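Local coordinates for succinylglutamate desuccinylase/aspartoacylase (Ruegeria sp. TM1040, PDB 3NA6), which probably hydrolyses an amide bond of an N-acylated amino acid, as in the zinc-dependent succinylglutamate desuccinylase/aspartoacylase family, at residues A127-Q131 against R132-P136. Numbering follows the deposited sequence.
Sequences ADYFQ and RTLLP
L134 packs against two aromatic rings one turn back on helix 122-134, and this is the tight side of the contact. Its CD1 sits over the centre of the F130 ring, 3.6 Å from the centroid, in a CH-pi contact. L134 CG, set anti to its own carbonyl carbon (chi1 -63°), also comes within 3.5 Å of Y129 CE2. T133 presents CB to one face of the Y129 ring, offset toward the rim, with its methyl CG2 near CE1. F130, L134 and L135 all rest on L53 of strand 51-55, while L135 also touches helix 195-200, so this side joins the helix to the central sheet.

The backbone widens here into a pi-type turn. Y129 O accepts both L134 N, at 3.1 Å and in the carbonyl plane, and T133 N, at 2.9 Å from above that plane; F130 O receives L135 N from five residues on. Beyond the turn, P136 CD lies 3.3 Å from Q131 O, on a more exposed side.

The more solvent-facing side is polar: the partly exposed R132 and T133 lie here, and R132 reaches back to the buried D128. The bend of R132 at chi3 (-61°) turns its guanidinium side-on to the D128 carboxylate: R132 NE reaches D128 OD1 at 2.9 Å and R132 NH2 reaches D128 OD2 at 3.0 Å, with the two planes 43° apart. N5 also binds D128 OD2, and R132 NH2 reaches the carbonyl of K3, tying in the N-terminal segment. A water bridges D128 O and T133 OG1. A leucine in place of R132 would probably leave the D128 carboxylate without its counter-charge and the K3 carbonyl without this donor. The paired charges, each with a second partner, suggest that R132 balances the charge of the buried D128 carboxylate, which would probably keep it ionised.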
loop_
_atom_site.group_PDB
_atom_site.type_symbol
_atom_site.label_atom_id
_atom_site.label_comp_id
_atom_site.label_asym_id
_atom_site.label_seq_id
_atom_site.Cartn_x
_atom_site.Cartn_y
_atom_site.Cartn_z
ATOM N N ALA A 127 -4.334 24.132 -13.331
ATOM C CA ALA A 127 -3.889 25.495 -13.078
ATOM C C ALA A 127 -3.710 26.283 -14.374
ATOM O O ALA A 127 -4.170 27.424 -14.497
ATOM C CB ALA A 127 -2.575 25.497 -12.289
ATOM N N ASP A 128 -3.075 25.669 -15.352
ATOM C CA ASP A 128 -2.843 26.336 -16.624
ATOM C C ASP A 128 -4.147 26.719 -17.345
ATOM O O ASP A 128 -4.229 27.761 -17.989
ATOM C CB ASP A 128 -1.981 25.466 -17.546
ATOM C CG ASP A 128 -1.773 26.101 -18.892
ATOM O OD1 ASP A 128 -0.890 26.992 -19.002
ATOM O OD2 ASP A 128 -2.528 25.743 -19.810
ATOM N N TYR A 129 -5.149 25.862 -17.254
ATOM C CA TYR A 129 -6.430 26.132 -17.887
ATOM C C TYR A 129 -7.118 27.308 -17.198
ATOM O O TYR A 129 -7.742 28.145 -17.846
ATOM C CB TYR A 129 -7.328 24.881 -17.871
ATOM C CG TYR A 129 -8.613 25.061 -18.629
ATOM C CD1 TYR A 129 -8.633 25.070 -20.021
ATOM C CD2 TYR A 129 -9.802 25.224 -17.967
ATOM C CE1 TYR A 129 -9.814 25.250 -20.699
ATOM C CE2 TYR A 129 -10.969 25.382 -18.643
ATOM C CZ TYR A 129 -10.973 25.412 -19.988
ATOM O OH TYR A 129 -12.162 25.586 -20.632
ATOM N N PHE A 130 -7.043 27.347 -15.872
ATOM C CA PHE A 130 -7.598 28.471 -15.131
ATOM C C PHE A 130 -6.822 29.741 -15.419
ATOM O O PHE A 130 -7.425 30.773 -15.664
ATOM C CB PHE A 130 -7.717 28.158 -13.624
ATOM C CG PHE A 130 -8.975 27.360 -13.283
ATOM C CD1 PHE A 130 -9.127 26.054 -13.762
ATOM C CD2 PHE A 130 -10.010 27.928 -12.580
ATOM C CE1 PHE A 130 -10.245 25.345 -13.525
ATOM C CE2 PHE A 130 -11.163 27.211 -12.330
ATOM C CZ PHE A 130 -11.274 25.917 -12.788
ATOM N N GLN A 131 -5.493 29.667 -15.394
ATOM C CA GLN A 131 -4.635 30.835 -15.649
ATOM C C GLN A 131 -4.876 31.477 -17.018
ATOM O O GLN A 131 -5.041 32.688 -17.112
ATOM C CB GLN A 131 -3.170 30.417 -15.586
ATOM C CG GLN A 131 -2.137 31.544 -15.799
ATOM C CD GLN A 131 -1.992 32.469 -14.598
ATOM O OE1 GLN A 131 -1.965 32.019 -13.451
ATOM N NE2 GLN A 131 -1.910 33.774 -14.861
ATOM N N ARG A 132 -4.906 30.661 -18.070
ATOM C CA ARG A 132 -4.913 31.179 -19.448
ATOM C C ARG A 132 -6.269 31.152 -20.142
ATOM O O ARG A 132 -6.456 31.869 -21.118
ATOM C CB ARG A 132 -3.872 30.434 -20.299
ATOM C CG ARG A 132 -2.428 30.716 -19.818
ATOM C CD ARG A 132 -1.365 30.341 -20.845
ATOM N NE ARG A 132 -1.451 28.912 -21.124
ATOM C CZ ARG A 132 -1.507 28.347 -22.324
ATOM N NH1 ARG A 132 -1.396 29.068 -23.432
ATOM N NH2 ARG A 132 -1.631 27.035 -22.406
ATOM N N THR A 133 -7.222 30.355 -19.664
ATOM C CA THR A 133 -8.500 30.262 -20.348
ATOM C C THR A 133 -9.628 30.830 -19.513
ATOM O O THR A 133 -10.316 31.729 -19.964
ATOM C CB THR A 133 -8.816 28.812 -20.806
ATOM O OG1 THR A 133 -7.730 28.348 -21.602
ATOM C CG2 THR A 133 -10.104 28.755 -21.636
ATOM N N LEU A 134 -9.828 30.343 -18.291
ATOM C CA LEU A 134 -10.963 30.784 -17.520
ATOM C C LEU A 134 -10.785 32.171 -16.881
ATOM O O LEU A 134 -11.649 33.034 -17.025
ATOM C CB LEU A 134 -11.345 29.742 -16.482
ATOM C CG LEU A 134 -11.808 28.387 -17.014
ATOM C CD1 LEU A 134 -12.272 27.531 -15.836
ATOM C CD2 LEU A 134 -12.955 28.615 -18.036
ATOM N N LEU A 135 -9.697 32.384 -16.159
ATOM C CA LEU A 135 -9.482 33.680 -15.488
ATOM C C LEU A 135 -9.552 34.860 -16.461
ATOM O O LEU A 135 -10.145 35.871 -16.126
ATOM C CB LEU A 135 -8.169 33.744 -14.680
ATOM C CG LEU A 135 -8.259 33.121 -13.268
ATOM C CD1 LEU A 135 -6.886 33.066 -12.542
ATOM C CD2 LEU A 135 -9.284 33.907 -12.480
ATOM N N PRO A 136 -8.972 34.726 -17.659
ATOM C CA PRO A 136 -9.115 35.891 -18.533
ATOM C C PRO A 136 -10.547 36.235 -18.938
ATOM O O PRO A 136 -10.765 37.353 -19.362
ATOM C CB PRO A 136 -8.271 35.542 -19.766
ATOM C CG PRO A 136 -7.235 34.576 -19.268
ATOM C CD PRO A 136 -7.981 33.763 -18.185
HETATM O O HOH W 1 -5.284 27.370 -20.812
#